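Local coordinates for FOKI restriction endonuclease (Planomicrobium okeanokoites, PDB 2FOK), which recognises a specific DNA sequence and, as a type IIS restriction endonuclease, cleaves the DNA at a distance from it, probably with metal ions, at residues 23-28 with 137-142. Residues are numbered along the deposited sequence; the frame is centred on the assembly and turned at random.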
ATOM      1  N   VAL A  23       3.440  25.716  -6.163  1.00 25.03           N
ATOM      2  CA  VAL A  23       2.682  25.489  -4.944  1.00 24.16           C
ATOM      3  C   VAL A  23       3.441  26.048  -3.747  1.00 26.75           C
ATOM      4  O   VAL A  23       2.841  26.602  -2.829  1.00 24.54           O
ATOM      5  CB  VAL A  23       2.418  23.977  -4.714  1.00 27.01           C
ATOM      6  CG1 VAL A  23       1.802  23.756  -3.322  1.00 25.37           C
ATOM      7  CG2 VAL A  23       1.480  23.430  -5.810  1.00 22.85           C
ATOM      8  N   VAL A  24       4.763  25.901  -3.772  1.00 26.14           N
ATOM      9  CA  VAL A  24       5.631  26.383  -2.707  1.00 23.93           C
ATOM     10  C   VAL A  24       5.804  27.904  -2.732  1.00 23.02           C
ATOM     11  O   VAL A  24       5.797  28.557  -1.697  1.00 23.62           O
ATOM     12  CB  VAL A  24       7.032  25.735  -2.818  1.00 23.71           C
ATOM     13  CG1 VAL A  24       7.929  26.218  -1.682  1.00 26.21           C
ATOM     14  CG2 VAL A  24       6.906  24.220  -2.802  1.00 25.33           C
ATOM     15  N   GLN A  25       5.966  28.454  -3.929  1.00 27.59           N
ATOM     16  CA  GLN A  25       6.161  29.888  -4.124  1.00 26.48           C
ATOM     17  C   GLN A  25       4.950  30.716  -3.741  1.00 28.04           C
ATOM     18  O   GLN A  25       4.950  31.937  -3.895  1.00 31.11           O
ATOM     19  CB  GLN A  25       6.518  30.161  -5.582  1.00 18.91           C
ATOM     20  CG  GLN A  25       7.840  29.557  -5.967  1.00 24.07           C
ATOM     21  CD  GLN A  25       8.106  29.632  -7.447  1.00 21.20           C
ATOM     22  OE1 GLN A  25       7.177  29.628  -8.245  1.00 22.10           O
ATOM     23  NE2 GLN A  25       9.380  29.702  -7.824  1.00 16.47           N
ATOM     24  N   VAL A  26       3.925  30.051  -3.230  1.00 28.94           N
ATOM     25  CA  VAL A  26       2.684  30.711  -2.843  1.00 26.15           C
ATOM     26  C   VAL A  26       2.701  31.028  -1.349  1.00 26.22           C
ATOM     27  O   VAL A  26       1.932  31.858  -0.864  1.00 21.80           O
ATOM     28  CB  VAL A  26       1.480  29.802  -3.231  1.00 28.86           C
ATOM     29  CG1 VAL A  26       0.443  29.753  -2.125  1.00 31.53           C
ATOM     30  CG2 VAL A  26       0.877  30.295  -4.544  1.00 28.07           C
ATOM     31  N   PHE A  27       3.597  30.371  -0.620  1.00 25.21           N
ATOM     32  CA  PHE A  27       3.723  30.623   0.814  1.00 23.26           C
ATOM     33  C   PHE A  27       4.821  31.668   1.048  1.00 20.42           C
ATOM     34  O   PHE A  27       5.083  32.064   2.181  1.00 20.82           O
ATOM     35  CB  PHE A  27       4.087  29.334   1.557  1.00 21.00           C
ATOM     36  CG  PHE A  27       3.067  28.247   1.435  1.00 17.75           C
ATOM     37  CD1 PHE A  27       2.904  27.561   0.236  1.00 19.92           C
ATOM     38  CD2 PHE A  27       2.329  27.842   2.543  1.00 18.89           C
ATOM     39  CE1 PHE A  27       2.039  26.488   0.140  1.00 10.99           C
ATOM     40  CE2 PHE A  27       1.456  26.770   2.461  1.00 16.12           C
ATOM     41  CZ  PHE A  27       1.312  26.087   1.258  1.00 20.59           C
ATOM     42  N   ASP A  28       5.462  32.092  -0.041  1.00 25.26           N
ATOM     43  CA  ASP A  28       6.536  33.091  -0.015  1.00 25.41           C
ATOM     44  C   ASP A  28       5.966  34.427  -0.499  1.00 24.30           C
ATOM     45  O   ASP A  28       5.671  34.581  -1.669  1.00 25.23           O
ATOM     46  CB  ASP A  28       7.680  32.635  -0.931  1.00 25.44           C
ATOM     47  CG  ASP A  28       8.739  33.703  -1.130  1.00 27.14           C
ATOM     48  OD1 ASP A  28       8.440  34.893  -0.920  1.00 26.53           O
ATOM     49  OD2 ASP A  28       9.878  33.351  -1.502  1.00 25.18           O
ATOM     50  N   ALA A 137      14.222  29.050   0.086  1.00 24.03           N
ATOM     51  CA  ALA A 137      15.406  28.914  -0.757  1.00 24.86           C
ATOM     52  C   ALA A 137      15.014  28.198  -2.038  1.00 25.57           C
ATOM     53  O   ALA A 137      15.570  28.452  -3.106  1.00 25.85           O
ATOM     54  CB  ALA A 137      16.491  28.120  -0.025  1.00 17.69           C
ATOM     55  N   TYR A 138      14.068  27.274  -1.922  1.00 25.95           N
ATOM     56  CA  TYR A 138      13.586  26.549  -3.088  1.00 27.23           C
ATOM     57  C   TYR A 138      12.819  27.570  -3.936  1.00 28.09           C
ATOM     58  O   TYR A 138      12.945  27.609  -5.159  1.00 29.17           O
ATOM     59  CB  TYR A 138      12.658  25.410  -2.647  1.00 25.12           C
ATOM     60  CG  TYR A 138      12.073  24.597  -3.779  1.00 22.10           C
ATOM     61  CD1 TYR A 138      12.850  24.224  -4.875  1.00 20.30           C
ATOM     62  CD2 TYR A 138      10.735  24.208  -3.758  1.00 22.26           C
ATOM     63  CE1 TYR A 138      12.306  23.482  -5.926  1.00 21.08           C
ATOM     64  CE2 TYR A 138      10.180  23.466  -4.802  1.00 21.82           C
ATOM     65  CZ  TYR A 138      10.973  23.106  -5.884  1.00 22.00           C
ATOM     66  OH  TYR A 138      10.428  22.379  -6.922  1.00 22.20           O
ATOM     67  N   SER A 139      12.054  28.413  -3.250  1.00 29.03           N
ATOM     68  CA  SER A 139      11.231  29.452  -3.871  1.00 30.32           C
ATOM     69  C   SER A 139      12.010  30.446  -4.730  1.00 30.67           C
ATOM     70  O   SER A 139      11.636  30.686  -5.873  1.00 33.81           O
ATOM     71  CB  SER A 139      10.456  30.213  -2.782  1.00 23.11           C
ATOM     72  OG  SER A 139       9.487  31.094  -3.331  1.00 25.64           O
ATOM     73  N   LYS A 140      13.081  31.023  -4.184  1.00 33.69           N
ATOM     74  CA  LYS A 140      13.891  32.009  -4.912  1.00 31.98           C
ATOM     75  C   LYS A 140      14.900  31.401  -5.886  1.00 32.11           C
ATOM     76  O   LYS A 140      15.438  32.098  -6.759  1.00 30.23           O
ATOM     77  CB  LYS A 140      14.631  32.912  -3.926  1.00 34.66           C
ATOM     78  CG  LYS A 140      14.988  32.239  -2.612  1.00 41.96           C
ATOM     79  CD  LYS A 140      15.001  33.229  -1.450  1.00 44.70           C
ATOM     80  CE  LYS A 140      13.593  33.676  -1.064  1.00 44.90           C
ATOM     81  NZ  LYS A 140      12.553  32.946  -1.831  1.00 46.81           N
ATOM     82  N   SER A 141      15.151  30.104  -5.739  1.00 30.75           N
ATOM     83  CA  SER A 141      16.097  29.384  -6.588  1.00 28.66           C
ATOM     84  C   SER A 141      15.824  29.565  -8.083  1.00 28.28           C
ATOM     85  O   SER A 141      14.683  29.532  -8.527  1.00 26.60           O
ATOM     86  CB  SER A 141      16.058  27.897  -6.254  1.00 26.88           C
ATOM     87  OG  SER A 141      14.824  27.335  -6.678  1.00 30.16           O
ATOM     88  N   ALA A 142      16.880  29.755  -8.863  1.00 29.39           N
ATOM     89  CA  ALA A 142      16.715  29.922 -10.300  1.00 29.55           C
ATOM     90  C   ALA A 142      16.276  28.587 -10.887  1.00 31.36           C
ATOM     91  O   ALA A 142      16.712  27.526 -10.431  1.00 31.04           O
ATOM     92  CB  ALA A 142      18.029  30.364 -10.930  1.00 31.07           C
TER
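V24 sets its CG2 methyl against the edge of the Y138 ring, near the ring plane and 3.9 Å from CE2, where the ends of two helices meet in the first recognition subdomain of FokI, a helix-turn-helix family domain. Helix 17-24 runs out here into a type I beta turn, V24 to F27, closed by the backbone bond from F27 N to V24 O. Helix 133-140 stops beside it, and the backbones come nearest at Q25 and S139, 5.1 Å between CA atoms. Y138 also packs against I151 and L152 of helix 146-157 and stacks with the ring of F119.

The polar half of the contact centres on S139. Q25, its chain extended beyond CG, runs alongside the serine, and NE2 gives a hydrogen bond of 3.1 Å to S139 O, in the carbonyl plane on a lone pair. The serine hydroxyl, with Q25 CG beside it at 3.5 Å, donates to D28 OD2 at 2.9 Å from the anti side, 34° out of the carboxylate plane. D28 has CG anti to its own N (chi1 171°), which swings the carboxylate over to the second helix; its other oxygen, OD1, takes the N-H of N30. An asparagine at D28 would probably leave the K140 ammonium without its countercharge and weaken the hold on the S139 hydroxyl. K140 starts out away from the turn, but its bent chain folds back so that NZ bonds to L136 O of its own helix and closes a salt bridge to D28 OD2 at 2.7 Å, approaching that oxygen nearly in line with its C-O bond.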